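PDB 5UWY: thioredoxin reductase from Streptococcus pyogenes, which catalyses the NADPH-dependent reduction of thioredoxin, probably passing electrons through its bound FAD and a redox-active disulfide. Local coordinates for residues Val149-Tyr161 with Leu178-Asn191. Numbering follows the deposited sequence.
With PO4 (phosphate ion), chain D.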
loop_
_atom_site.group_PDB
_atom_site.type_symbol
_atom_site.label_atom_id
_atom_site.label_comp_id
_atom_site.label_asym_id
_atom_site.label_seq_id
_atom_site.Cartn_x
_atom_site.Cartn_y
_atom_site.Cartn_z
ATOM N N VAL A 149 -16.571 6.091 23.225
ATOM C CA VAL A 149 -17.740 5.279 23.550
ATOM C C VAL A 149 -17.375 3.804 23.443
ATOM O O VAL A 149 -16.864 3.354 22.409
ATOM C CB VAL A 149 -18.931 5.616 22.641
ATOM C CG1 VAL A 149 -20.165 4.872 23.111
ATOM C CG2 VAL A 149 -19.174 7.115 22.621
ATOM N N GLY A 150 -17.638 3.053 24.505
ATOM C CA GLY A 150 -17.387 1.625 24.539
ATOM C C GLY A 150 -16.705 1.199 25.825
ATOM O O GLY A 150 -16.305 2.009 26.659
ATOM N N GLY A 151 -16.570 -0.119 25.962
ATOM C CA GLY A 151 -15.956 -0.697 27.141
ATOM C C GLY A 151 -15.179 -1.972 26.878
ATOM O O GLY A 151 -14.810 -2.685 27.817
ATOM N N GLY A 152 -14.927 -2.275 25.607
ATOM C CA GLY A 152 -14.127 -3.421 25.232
ATOM C C GLY A 152 -12.667 -3.056 25.039
ATOM O O GLY A 152 -12.195 -1.996 25.454
ATOM N N ASP A 153 -11.938 -3.970 24.393
ATOM C CA ASP A 153 -10.539 -3.700 24.077
ATOM C C ASP A 153 -10.411 -2.503 23.144
ATOM O O ASP A 153 -9.524 -1.655 23.319
ATOM C CB ASP A 153 -9.896 -4.937 23.448
ATOM C CG ASP A 153 -9.550 -6.002 24.471
ATOM O OD1 ASP A 153 -9.463 -5.669 25.670
ATOM O OD2 ASP A 153 -9.361 -7.173 24.075
ATOM N N SER A 154 -11.305 -2.411 22.155
ATOM C CA SER A 154 -11.217 -1.362 21.145
ATOM C C SER A 154 -11.312 0.021 21.775
ATOM O O SER A 154 -10.495 0.905 21.490
ATOM C CB SER A 154 -12.320 -1.551 20.102
ATOM O OG SER A 154 -12.236 -2.826 19.490
ATOM N N ALA A 155 -12.305 0.223 22.642
ATOM C CA ALA A 155 -12.514 1.537 23.241
ATOM C C ALA A 155 -11.338 1.935 24.122
ATOM O O ALA A 155 -10.857 3.073 24.058
ATOM C CB ALA A 155 -13.816 1.546 24.040
ATOM N N VAL A 156 -10.858 1.007 24.953
ATOM C CA VAL A 156 -9.773 1.330 25.876
ATOM C C VAL A 156 -8.501 1.657 25.106
ATOM O O VAL A 156 -7.888 2.719 25.296
ATOM C CB VAL A 156 -9.551 0.176 26.870
ATOM C CG1 VAL A 156 -8.388 0.491 27.795
ATOM C CG2 VAL A 156 -10.817 -0.087 27.668
ATOM N N GLU A 157 -8.088 0.753 24.212
ATOM C CA GLU A 157 -6.837 0.961 23.492
ATOM C C GLU A 157 -6.906 2.196 22.604
ATOM O O GLU A 157 -5.945 2.972 22.531
ATOM C CB GLU A 157 -6.483 -0.280 22.674
ATOM C CG GLU A 157 -5.475 -1.183 23.369
ATOM C CD GLU A 157 -4.480 -1.810 22.412
ATOM O OE1 GLU A 157 -3.594 -2.557 22.882
ATOM O OE2 GLU A 157 -4.582 -1.557 21.194
ATOM N N GLU A 158 -8.038 2.403 21.927
ATOM C CA GLU A 158 -8.190 3.612 21.124
ATOM C C GLU A 158 -8.171 4.862 22.000
ATOM O O GLU A 158 -7.710 5.921 21.558
ATOM C CB GLU A 158 -9.473 3.536 20.286
ATOM C CG GLU A 158 -10.656 4.352 20.803
ATOM C CD GLU A 158 -11.911 4.161 19.962
ATOM O OE1 GLU A 158 -12.947 3.720 20.508
ATOM O OE2 GLU A 158 -11.860 4.452 18.747
ATOM N N ALA A 159 -8.626 4.750 23.250
ATOM C CA ALA A 159 -8.585 5.893 24.157
ATOM C C ALA A 159 -7.151 6.245 24.537
ATOM O O ALA A 159 -6.734 7.409 24.422
ATOM C CB ALA A 159 -9.420 5.604 25.405
ATOM N N ILE A 160 -6.370 5.257 24.990
ATOM C CA ILE A 160 -5.010 5.607 25.389
ATOM C C ILE A 160 -4.166 5.971 24.174
ATOM O O ILE A 160 -3.192 6.722 24.296
ATOM C CB ILE A 160 -4.357 4.495 26.229
ATOM C CG1 ILE A 160 -4.780 3.115 25.735
ATOM C CG2 ILE A 160 -4.704 4.676 27.704
ATOM C CD1 ILE A 160 -4.109 1.984 26.484
ATOM N N TYR A 161 -4.524 5.483 22.985
ATOM C CA TYR A 161 -3.902 6.023 21.780
ATOM C C TYR A 161 -4.276 7.487 21.595
ATOM O O TYR A 161 -3.443 8.303 21.180
ATOM C CB TYR A 161 -4.299 5.210 20.547
ATOM C CG TYR A 161 -3.834 5.828 19.242
ATOM C CD1 TYR A 161 -2.515 5.704 18.820
ATOM C CD2 TYR A 161 -4.712 6.541 18.435
ATOM C CE1 TYR A 161 -2.086 6.269 17.628
ATOM C CE2 TYR A 161 -4.291 7.110 17.245
ATOM C CZ TYR A 161 -2.979 6.971 16.846
ATOM O OH TYR A 161 -2.562 7.538 15.662
ATOM N N LEU A 178 -15.448 -2.856 33.182
ATOM C CA LEU A 178 -14.954 -2.995 31.822
ATOM C C LEU A 178 -14.871 -4.471 31.457
ATOM O O LEU A 178 -14.541 -5.312 32.299
ATOM C CB LEU A 178 -13.580 -2.340 31.673
ATOM C CG LEU A 178 -13.512 -0.820 31.817
ATOM C CD1 LEU A 178 -12.067 -0.352 31.840
ATOM C CD2 LEU A 178 -14.280 -0.142 30.696
ATOM N N ARG A 179 -15.181 -4.782 30.202
ATOM C CA ARG A 179 -15.045 -6.141 29.693
ATOM C C ARG A 179 -13.716 -6.362 28.984
ATOM O O ARG A 179 -13.518 -7.419 28.377
ATOM C CB ARG A 179 -16.202 -6.478 28.749
ATOM C CG ARG A 179 -16.256 -5.633 27.490
ATOM C CD ARG A 179 -17.352 -6.116 26.553
ATOM N NE ARG A 179 -17.824 -5.052 25.671
ATOM C CZ ARG A 179 -17.489 -4.940 24.390
ATOM N NH1 ARG A 179 -16.676 -5.829 23.837
ATOM N NH2 ARG A 179 -17.965 -3.939 23.663
ATOM N N ALA A 180 -12.806 -5.396 29.054
ATOM C CA ALA A 180 -11.517 -5.505 28.396
ATOM C C ALA A 180 -10.556 -6.357 29.224
ATOM O O ALA A 180 -10.846 -6.758 30.354
ATOM C CB ALA A 180 -10.924 -4.119 28.152
ATOM N N GLN A 181 -9.397 -6.639 28.635
ATOM C CA GLN A 181 -8.345 -7.346 29.347
ATOM C C GLN A 181 -7.891 -6.535 30.556
ATOM O O GLN A 181 -7.885 -5.300 30.538
ATOM C CB GLN A 181 -7.159 -7.607 28.420
ATOM C CG GLN A 181 -7.546 -7.905 26.984
ATOM C CD GLN A 181 -6.709 -9.010 26.373
ATOM O OE1 GLN A 181 -5.486 -8.898 26.275
ATOM N NE2 GLN A 181 -7.365 -10.086 25.953
ATOM N N LYS A 182 -7.511 -7.243 31.622
ATOM C CA LYS A 182 -7.088 -6.558 32.840
ATOM C C LYS A 182 -5.793 -5.786 32.631
ATOM O O LYS A 182 -5.538 -4.803 33.337
ATOM C CB LYS A 182 -6.930 -7.559 33.982
ATOM N N ILE A 183 -4.967 -6.210 31.673
ATOM C CA ILE A 183 -3.721 -5.502 31.393
ATOM C C ILE A 183 -4.011 -4.117 30.826
ATOM O O ILE A 183 -3.414 -3.116 31.245
ATOM C CB ILE A 183 -2.834 -6.334 30.446
ATOM C CG1 ILE A 183 -1.700 -5.480 29.874
ATOM C CG2 ILE A 183 -3.667 -6.956 29.331
ATOM C CD1 ILE A 183 -0.725 -6.260 29.023
ATOM N N LEU A 184 -4.945 -4.036 29.875
ATOM C CA LEU A 184 -5.297 -2.742 29.300
ATOM C C LEU A 184 -6.142 -1.916 30.256
ATOM O O LEU A 184 -6.080 -0.682 30.223
ATOM C CB LEU A 184 -6.025 -2.935 27.973
ATOM C CG LEU A 184 -5.287 -3.812 26.963
ATOM C CD1 LEU A 184 -6.238 -4.304 25.884
ATOM C CD2 LEU A 184 -4.104 -3.065 26.357
ATOM N N GLN A 185 -6.944 -2.567 31.101
ATOM C CA GLN A 185 -7.641 -1.841 32.157
ATOM C C GLN A 185 -6.644 -1.156 33.083
ATOM O O GLN A 185 -6.747 0.047 33.345
ATOM C CB GLN A 185 -8.547 -2.786 32.948
ATOM C CG GLN A 185 -9.749 -3.305 32.176
ATOM C CD GLN A 185 -10.802 -3.911 33.085
ATOM O OE1 GLN A 185 -11.184 -3.316 34.094
ATOM N NE2 GLN A 185 -11.275 -5.101 32.732
ATOM N N ASP A 186 -5.659 -1.913 33.574
ATOM C CA ASP A 186 -4.626 -1.332 34.426
ATOM C C ASP A 186 -3.870 -0.226 33.700
ATOM O O ASP A 186 -3.586 0.829 34.282
ATOM C CB ASP A 186 -3.661 -2.421 34.894
ATOM C CG ASP A 186 -4.285 -3.357 35.912
ATOM O OD1 ASP A 186 -5.142 -2.899 36.698
ATOM O OD2 ASP A 186 -3.918 -4.551 35.927
ATOM N N ARG A 187 -3.541 -0.449 32.425
ATOM C CA ARG A 187 -2.836 0.568 31.649
ATOM C C ARG A 187 -3.660 1.846 31.536
ATOM O O ARG A 187 -3.110 2.954 31.562
ATOM C CB ARG A 187 -2.497 0.023 30.262
ATOM C CG ARG A 187 -1.698 0.976 29.389
ATOM C CD ARG A 187 -0.499 0.271 28.773
ATOM N NE ARG A 187 -0.889 -0.944 28.063
ATOM C CZ ARG A 187 -0.048 -1.920 27.738
ATOM N NH1 ARG A 187 1.234 -1.829 28.065
ATOM N NH2 ARG A 187 -0.488 -2.991 27.092
ATOM N N ALA A 188 -4.981 1.712 31.412
ATOM C CA ALA A 188 -5.839 2.888 31.327
ATOM C C ALA A 188 -5.916 3.604 32.669
ATOM O O ALA A 188 -5.671 4.812 32.751
ATOM C CB ALA A 188 -7.232 2.489 30.842
ATOM N N PHE A 189 -6.242 2.869 33.737
ATOM C CA PHE A 189 -6.298 3.479 35.063
ATOM C C PHE A 189 -4.980 4.155 35.425
ATOM O O PHE A 189 -4.970 5.117 36.203
ATOM C CB PHE A 189 -6.657 2.428 36.117
ATOM C CG PHE A 189 -7.907 1.648 35.805
ATOM C CD1 PHE A 189 -9.017 2.269 35.250
ATOM C CD2 PHE A 189 -7.973 0.288 36.074
ATOM C CE1 PHE A 189 -10.164 1.549 34.966
ATOM C CE2 PHE A 189 -9.115 -0.439 35.788
ATOM C CZ PHE A 189 -10.213 0.194 35.235
ATOM N N ALA A 190 -3.865 3.679 34.860
ATOM C CA ALA A 190 -2.561 4.255 35.166
ATOM C C ALA A 190 -2.318 5.574 34.441
ATOM O O ALA A 190 -1.608 6.439 34.968
ATOM C CB ALA A 190 -1.455 3.257 34.820
ATOM N N ASN A 191 -2.887 5.754 33.252
ATOM C CA ASN A 191 -2.664 6.982 32.499
ATOM C C ASN A 191 -3.444 8.133 33.128
ATOM O O ASN A 191 -4.616 7.990 33.484
ATOM C CB ASN A 191 -3.066 6.787 31.034
ATOM C CG ASN A 191 -2.926 8.058 30.201
ATOM O OD1 ASN A 191 -3.621 9.053 30.422
ATOM N ND2 ASN A 191 -2.016 8.024 29.235
HETATM P P PO4 D . -14.427 -5.174 21.343
HETATM O O1 PO4 D . -14.929 -6.277 20.442
HETATM O O2 PO4 D . -14.445 -5.647 22.778
HETATM O O3 PO4 D . -15.317 -3.962 21.194
HETATM O O4 PO4 D . -13.012 -4.814 20.954
#
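Asp153 and Val156 meet the 178-191 segment through different torsions: Asp153 CG stands beside its own backbone N (chi1 -77°), which carries the carboxylate across to the start of helix 182-190, whereas Val156 turns CG1 opposite its N (chi1 178°) and thereby sends CG1 to that helix and CG2 to Leu178 and Ala180 in the loop before it. The syn lone pair of Asp153 OD1 accepts a nearly straight bond from Gln181 N at 3.1 Å, so a side chain of one helix holds the N-cap residue of the other. The carboxylate plane lies almost perpendicular to the Gln181 amide, and Leu184 CD1 packs against the same OD1. Val156 CG1 reaches Ala188 CB at 3.8 Å, while CG2 faces Ala180 CB. Further along, Leu184 CD2 lies against Glu157 CG and OE1, and Ile160 CD1 meets Arg187 CG at 3.9 Å, the two side chains crossing at about a right angle. The axes of segments 153-161 and 182-190 approach to 9.8 Å and run 35° apart. At the glycine turn, Arg179 N donates to Gly151 O at 3.2 Å, and the extended arginine lays one guanidinium face over Gly152 CA. Nearby sits a phosphate ion, probably from the crystallisation liquor, whose O4 accepts bonds from both Ser154 N and Ser154 OG, the latter at 2.6 Å. The second subunit borders the far end, where its Glu304 packs on Ile160. As a worked example of dinucleotide-fold packing, the contact joins neighbouring helices that follow strands 145-149 and 168-172 of a parallel sheet, with Gly150, Gly152 and Ala155 matching a Rossmann-type GxGxxA pattern; the phosphate at this strand-turn-helix is consistent with the NADPH-binding domain of the family, where such a turn receives a dinucleotide phosphate.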